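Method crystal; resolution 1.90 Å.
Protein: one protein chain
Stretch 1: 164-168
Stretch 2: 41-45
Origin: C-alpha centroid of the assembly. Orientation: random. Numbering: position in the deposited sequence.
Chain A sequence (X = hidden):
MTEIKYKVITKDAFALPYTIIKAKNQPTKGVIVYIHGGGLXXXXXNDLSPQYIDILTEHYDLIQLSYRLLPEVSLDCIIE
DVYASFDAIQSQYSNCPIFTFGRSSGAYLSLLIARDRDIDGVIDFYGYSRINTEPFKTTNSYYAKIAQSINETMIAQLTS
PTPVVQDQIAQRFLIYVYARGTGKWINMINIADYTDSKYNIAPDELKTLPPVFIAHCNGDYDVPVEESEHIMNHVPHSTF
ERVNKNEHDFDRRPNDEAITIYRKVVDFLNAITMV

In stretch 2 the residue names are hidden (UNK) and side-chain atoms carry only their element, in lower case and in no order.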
# COMPACT_ATOMS: atom_id res chain seq x y z
N VAL A 164 -1.15 -16.46 4.58
CA VAL A 164 0.00 -16.31 3.74
C VAL A 164 0.39 -14.83 3.69
O VAL A 164 -0.45 -13.97 3.94
CB VAL A 164 -0.28 -16.82 2.27
CG1 VAL A 164 -0.36 -18.38 2.25
CG2 VAL A 164 -1.50 -16.17 1.67
N VAL A 165 1.65 -14.54 3.37
CA VAL A 165 2.05 -13.15 3.14
C VAL A 165 2.29 -12.84 1.66
O VAL A 165 2.58 -11.71 1.33
CB VAL A 165 3.30 -12.72 3.95
CG1 VAL A 165 3.09 -12.98 5.42
CG2 VAL A 165 4.55 -13.45 3.44
N GLN A 166 2.11 -13.82 0.80
CA GLN A 166 2.21 -13.63 -0.61
C GLN A 166 1.39 -14.73 -1.31
O GLN A 166 1.04 -15.75 -0.71
CB GLN A 166 3.67 -13.63 -1.07
CG GLN A 166 4.36 -14.99 -0.89
CD GLN A 166 5.77 -15.02 -1.47
OE1 GLN A 166 6.07 -14.40 -2.47
NE2 GLN A 166 6.63 -15.76 -0.82
N ASP A 167 1.07 -14.49 -2.57
CA ASP A 167 0.28 -15.46 -3.33
C ASP A 167 0.92 -16.83 -3.22
O ASP A 167 2.15 -16.99 -3.43
CB ASP A 167 0.20 -15.10 -4.85
CG ASP A 167 -0.44 -13.77 -5.11
OD1 ASP A 167 -1.06 -13.20 -4.20
OD2 ASP A 167 -0.24 -13.25 -6.22
N GLN A 168 0.09 -17.82 -2.88
CA GLN A 168 0.49 -19.23 -2.87
C GLN A 168 0.15 -19.96 -4.18
O GLN A 168 0.58 -21.10 -4.42
CB GLN A 168 -0.11 -19.94 -1.62
CG GLN A 168 -1.50 -20.56 -1.74
CD GLN A 168 -2.61 -19.55 -1.91
OE1 GLN A 168 -2.42 -18.32 -1.77
NE2 GLN A 168 -3.80 -20.07 -2.21
N UNK A 41 -5.49 -8.57 -0.65
CA UNK A 41 -5.89 -9.98 -0.86
C UNK A 41 -4.89 -10.80 -1.67
O UNK A 41 -4.87 -12.05 -1.61
c UNK A 41 -8.40 -9.39 -0.89
s UNK A 41 -10.06 -9.66 -1.69
c UNK A 41 -7.24 -10.05 -1.58
c UNK A 41 -10.98 -9.22 -0.27
N UNK A 42 -4.05 -10.13 -2.46
CA UNK A 42 -3.03 -10.81 -3.19
C UNK A 42 -1.75 -9.94 -3.25
O UNK A 42 -1.69 -8.83 -2.70
c UNK A 42 -4.06 -7.82 -7.27
c UNK A 42 -4.90 -9.26 -5.53
c UNK A 42 -3.50 -11.20 -4.63
c UNK A 42 -3.70 -10.03 -5.57
c UNK A 42 -2.87 -8.59 -7.31
c UNK A 42 -2.70 -9.65 -6.44
c UNK A 42 -5.08 -8.17 -6.38
N UNK A 43 -0.73 -10.46 -3.90
CA UNK A 43 0.48 -9.69 -4.14
C UNK A 43 1.68 -10.28 -3.41
O UNK A 43 1.66 -11.45 -2.90
N UNK A 44 2.75 -9.52 -3.42
CA UNK A 44 4.00 -9.89 -2.73
C UNK A 44 4.81 -8.62 -2.51
O UNK A 44 4.64 -7.63 -3.26
c UNK A 44 5.36 -10.39 -4.87
c UNK A 44 6.00 -11.54 -5.72
c UNK A 44 4.82 -10.91 -3.53
n UNK A 44 7.46 -11.79 -7.68
c UNK A 44 6.40 -10.99 -7.10
N UNK A 45 5.66 -8.66 -1.49
CA UNK A 45 6.49 -7.53 -1.06
C UNK A 45 7.50 -7.09 -2.11
O UNK A 45 7.77 -5.89 -2.24
c UNK A 45 7.23 -7.88 0.25
O HOH W 1 5.22 -10.52 0.69

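Position 41 carries four side-chain atoms in an unbranched run: two carbons, a sulfur, and a terminal carbon. A thioether with one carbon beyond the sulfur belongs to methionine, so this is M41. Its CA-to-CB bond points away from stretch 1, and its nearest side-chain atom, M41 CB, stays 7.4 Å from D167 OD1. The residue is buried, with chi1 in the m well and chi2 and chi3 both t.

Position 42 has seven side-chain carbons, one joining the backbone to a closed ring of six. No oxygen is attached to the ring, which excludes tyrosine and leaves phenylalanine, F42. The carbon nearest stretch 1 is the CB, 3.2 Å from D167 OD1. The CA-to-CB bond runs sideways, and with chi1 at 69° (p) and chi2 at 96° the end of the side chain leads away, so that the carboxylate meets the root of the side chain and lies oblique to the ring.

Position 43 has no side-chain atoms at all, only N, CA, C and O, and is therefore glycine. The backbone supports the reading independently: at phi 115° and psi -170°, a CB would be jammed against the carbonyl oxygen of the preceding residue. Such a CB would point away from stretch 1, with its ideal position 5.2 Å from D167 OD1; the demand for G43 thus comes from its own chain and not from crowding across the contact. Its backbone does the bonding, as N lies 2.8 Å from D167 OD1 and O lies 3.1 Å from D167 N.

Position 44 shows four carbons in a row ending in a nitrogen, an unbranched aliphatic amine, hence lysine. The CB of K44 is 3.8 Å from the CB of Q166, a distance suited to van der Waals packing. Chi1 is p (65°) and the three remaining torsions are t, so the extended chain carries its amine away from stretch 1.

Position 45 has a single side-chain carbon and is alanine. A45 CB remains 6.1 Å from V165 O, too far for contact, but the backbone of A45 is linked to stretch 1 through water 1, which accepts from A45 N at 2.9 Å and donates to V165 O at 3.0 Å.

The contact is small, burying 202 Å² over both sides, and neither stretch forms a regular helix or strand. It turns on two hydrogen bonds between G43 and D167. G43 N donates to D167 OD1 with an N-H...O angle of 159°, while D167 N donates to G43 O at 149°, so one residue is held through both its backbone polar groups. The D167 side chain, with chi1 at -60° (m), starts sideways but its end comes nearer, placing OD1 in front of the amide. Q166 CA approaches G43 O at 3.2 Å, a CA-H...O contact with an angle of 134° at the hydrogen, which supplements the hydrogen bond from D167 N to the same carbonyl oxygen.

Stretch 2 41-45: MFGKA
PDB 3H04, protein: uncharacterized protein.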